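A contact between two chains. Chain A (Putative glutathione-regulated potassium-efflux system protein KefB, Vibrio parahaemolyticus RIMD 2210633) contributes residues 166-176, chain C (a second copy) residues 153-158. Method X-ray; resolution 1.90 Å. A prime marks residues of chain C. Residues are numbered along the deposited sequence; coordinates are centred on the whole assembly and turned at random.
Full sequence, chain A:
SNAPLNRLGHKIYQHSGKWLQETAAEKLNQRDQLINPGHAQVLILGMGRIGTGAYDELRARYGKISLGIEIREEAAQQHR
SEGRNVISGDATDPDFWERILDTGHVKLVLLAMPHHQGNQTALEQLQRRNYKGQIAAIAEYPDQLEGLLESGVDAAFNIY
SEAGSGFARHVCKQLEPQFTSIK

Chain A (166-176) GFARHVCKQLE
Chain C 153-158: VDAAFN

The centre of this contact is the ring of Phe157′, which gives up more surface than any other residue of the two stretches. With chi1 at -57° (m) and chi2 at -88°, it projects from its strand toward a helix of chain A and meets four side chains there. Phe167 (chi1 t, chi2 41°) brings CD1 to 3.6 Å from Phe157′ CD2; the rings lie obliquely, centroids 5.8 Å apart and planes at 63°. Val171, chi1 t, sets CG2 3.5 Å from Phe157′ CE2, its short branched side chain fitting close to the backbone. His170 (m) contributes its aliphatic CB, 3.8 Å from Phe157′ CE1, while its imidazole leads away and ND1 is hydrogen-bonded elsewhere in the structure.

The backbones explain this grouping. Residues 166-175 are helical, with i to i-4 hydrogen bonds of 2.8-3.0 Å, such as Val171 N to Phe167 O at 2.9 Å; Glu176 then leaves the helix at phi/psi 42/61. Residues 155-158 of chain C are extended, near -140/147 through Phe157′. The axes approach to 9.5 Å and run at 149°, roughly antiparallel, so Phe167 CA lies 6.9 Å from Phe157′ CA and Val171 CA 7.0 Å from Ala155′ CA. One helical turn thus matches two strand residues, and the alternation of the strand turns Ala156′ away.

Further along, Ala155′ offers a small methyl: its CB lies 4.1 Å from Leu175 CD2. Leu175 (m, t) also reaches Asp154′, CD1 to CB 4.0 Å, whereas the carboxylate leads away.

Gln174, extended (t, t), forms the polar edge. Its NE2 packs 3.6 Å from Phe157′ CZ. No direct hydrogen bond crosses the contact; instead, one water donates to both Gln174 OE1 (3.0 Å) and Asp154′ O (2.8 Å), bridging two acceptors that cannot bond each other.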

# COMPACT_ATOMS: atom_id res chain seq x y z
N GLY A 166 5.13 -0.38 -1.76
CA GLY A 166 4.85 -0.58 -3.18
C GLY A 166 5.11 0.71 -3.94
O GLY A 166 5.62 0.65 -5.04
N PHE A 167 4.77 1.86 -3.35
CA PHE A 167 5.09 3.20 -3.91
C PHE A 167 6.58 3.30 -4.28
O PHE A 167 6.93 3.58 -5.45
CB PHE A 167 4.65 4.27 -2.88
CG PHE A 167 4.99 5.72 -3.23
CD1 PHE A 167 4.85 6.23 -4.54
CD2 PHE A 167 5.37 6.59 -2.23
CE1 PHE A 167 5.16 7.55 -4.84
CE2 PHE A 167 5.67 7.92 -2.51
CZ PHE A 167 5.55 8.41 -3.80
N ALA A 168 7.45 3.05 -3.31
CA ALA A 168 8.88 3.15 -3.53
C ALA A 168 9.34 2.14 -4.58
O ALA A 168 10.05 2.48 -5.52
CB ALA A 168 9.62 2.97 -2.16
N ARG A 169 8.91 0.89 -4.43
CA ARG A 169 9.19 -0.15 -5.42
C ARG A 169 8.81 0.23 -6.88
O ARG A 169 9.64 0.13 -7.82
CB ARG A 169 8.53 -1.46 -4.93
CG ARG A 169 8.94 -2.66 -5.70
CD ARG A 169 8.45 -3.94 -5.05
NE ARG A 169 8.73 -4.99 -6.02
CZ ARG A 169 7.89 -5.30 -6.99
NH1 ARG A 169 6.71 -4.69 -7.07
NH2 ARG A 169 8.22 -6.25 -7.87
N HIS A 170 7.60 0.69 -7.09
CA HIS A 170 7.18 1.08 -8.39
C HIS A 170 7.82 2.34 -8.95
O HIS A 170 8.04 2.43 -10.12
CB HIS A 170 5.68 1.10 -8.50
CG HIS A 170 5.06 -0.24 -8.29
ND1 HIS A 170 3.98 -0.44 -7.46
CD2 HIS A 170 5.36 -1.46 -8.80
CE1 HIS A 170 3.65 -1.71 -7.47
NE2 HIS A 170 4.46 -2.35 -8.28
N VAL A 171 8.11 3.29 -8.08
CA VAL A 171 8.83 4.50 -8.50
C VAL A 171 10.20 4.07 -9.03
O VAL A 171 10.61 4.52 -10.08
CB VAL A 171 8.99 5.53 -7.34
CG1 VAL A 171 9.89 6.70 -7.70
CG2 VAL A 171 7.64 6.06 -6.94
N CYS A 172 10.90 3.21 -8.31
CA CYS A 172 12.22 2.84 -8.75
C CYS A 172 12.13 2.12 -10.08
O CYS A 172 12.91 2.39 -11.02
CB CYS A 172 12.96 2.02 -7.69
SG CYS A 172 13.31 3.00 -6.27
N LYS A 173 11.13 1.24 -10.20
CA LYS A 173 11.01 0.48 -11.43
C LYS A 173 10.62 1.35 -12.63
O LYS A 173 11.17 1.18 -13.70
CB LYS A 173 10.05 -0.69 -11.24
CG LYS A 173 10.52 -1.70 -10.17
CD LYS A 173 9.47 -2.79 -9.95
CE LYS A 173 10.07 -4.18 -9.85
NZ LYS A 173 9.69 -5.03 -11.06
N GLN A 174 9.67 2.26 -12.44
CA GLN A 174 9.26 3.16 -13.51
C GLN A 174 10.41 4.10 -13.84
O GLN A 174 10.92 4.10 -14.96
CB GLN A 174 8.02 3.99 -13.13
CG GLN A 174 7.55 4.94 -14.25
CD GLN A 174 6.22 5.63 -13.98
OE1 GLN A 174 5.95 6.71 -14.49
NE2 GLN A 174 5.38 5.01 -13.16
N LEU A 175 10.85 4.86 -12.83
CA LEU A 175 11.74 5.99 -13.03
C LEU A 175 13.23 5.65 -13.17
O LEU A 175 13.99 6.45 -13.72
CB LEU A 175 11.49 7.07 -11.96
CG LEU A 175 10.09 7.70 -11.94
CD1 LEU A 175 10.06 8.89 -10.97
CD2 LEU A 175 9.51 8.09 -13.33
N GLU A 176 13.63 4.48 -12.70
CA GLU A 176 15.04 4.04 -12.71
C GLU A 176 15.98 5.20 -12.32
O GLU A 176 16.82 5.64 -13.13
CB GLU A 176 15.46 3.48 -14.10
CG GLU A 176 14.53 2.39 -14.65
CD GLU A 176 14.84 2.03 -16.09
OE1 GLU A 176 15.97 1.54 -16.36
OE2 GLU A 176 13.97 2.25 -16.97
N VAL C 153 4.60 16.26 -11.73
CA VAL C 153 5.26 15.12 -11.07
C VAL C 153 5.57 14.08 -12.13
O VAL C 153 4.84 13.96 -13.14
CB VAL C 153 4.48 14.51 -9.83
CG1 VAL C 153 4.10 15.57 -8.81
CG2 VAL C 153 3.28 13.71 -10.25
N ASP C 154 6.65 13.37 -11.96
CA ASP C 154 7.08 12.39 -12.96
C ASP C 154 6.29 11.10 -12.88
O ASP C 154 6.03 10.46 -13.89
CB ASP C 154 8.58 12.15 -12.80
CG ASP C 154 9.37 13.42 -13.01
OD1 ASP C 154 9.42 13.86 -14.17
OD2 ASP C 154 9.86 14.02 -12.02
N ALA C 155 5.87 10.73 -11.68
CA ALA C 155 5.09 9.52 -11.52
C ALA C 155 4.11 9.69 -10.36
O ALA C 155 4.46 10.28 -9.34
CB ALA C 155 6.01 8.34 -11.26
N ALA C 156 2.87 9.21 -10.52
CA ALA C 156 1.93 9.29 -9.42
C ALA C 156 1.17 7.99 -9.26
O ALA C 156 0.86 7.29 -10.26
CB ALA C 156 0.94 10.47 -9.64
N PHE C 157 0.83 7.68 -8.01
CA PHE C 157 0.26 6.39 -7.62
C PHE C 157 -0.88 6.56 -6.65
O PHE C 157 -0.94 7.53 -5.89
CB PHE C 157 1.35 5.54 -7.00
CG PHE C 157 2.55 5.35 -7.91
CD1 PHE C 157 2.59 4.31 -8.81
CD2 PHE C 157 3.60 6.25 -7.89
CE1 PHE C 157 3.68 4.17 -9.66
CE2 PHE C 157 4.69 6.10 -8.74
CZ PHE C 157 4.73 5.05 -9.61
N ASN C 158 -1.75 5.57 -6.63
CA ASN C 158 -2.88 5.53 -5.73
C ASN C 158 -2.53 4.72 -4.48
O ASN C 158 -2.02 3.59 -4.58
CB ASN C 158 -4.11 4.94 -6.44
CG ASN C 158 -5.30 4.82 -5.51
OD1 ASN C 158 -5.49 3.80 -4.84
ND2 ASN C 158 -6.07 5.89 -5.41
O HOH W 1 3.94 8.92 -15.06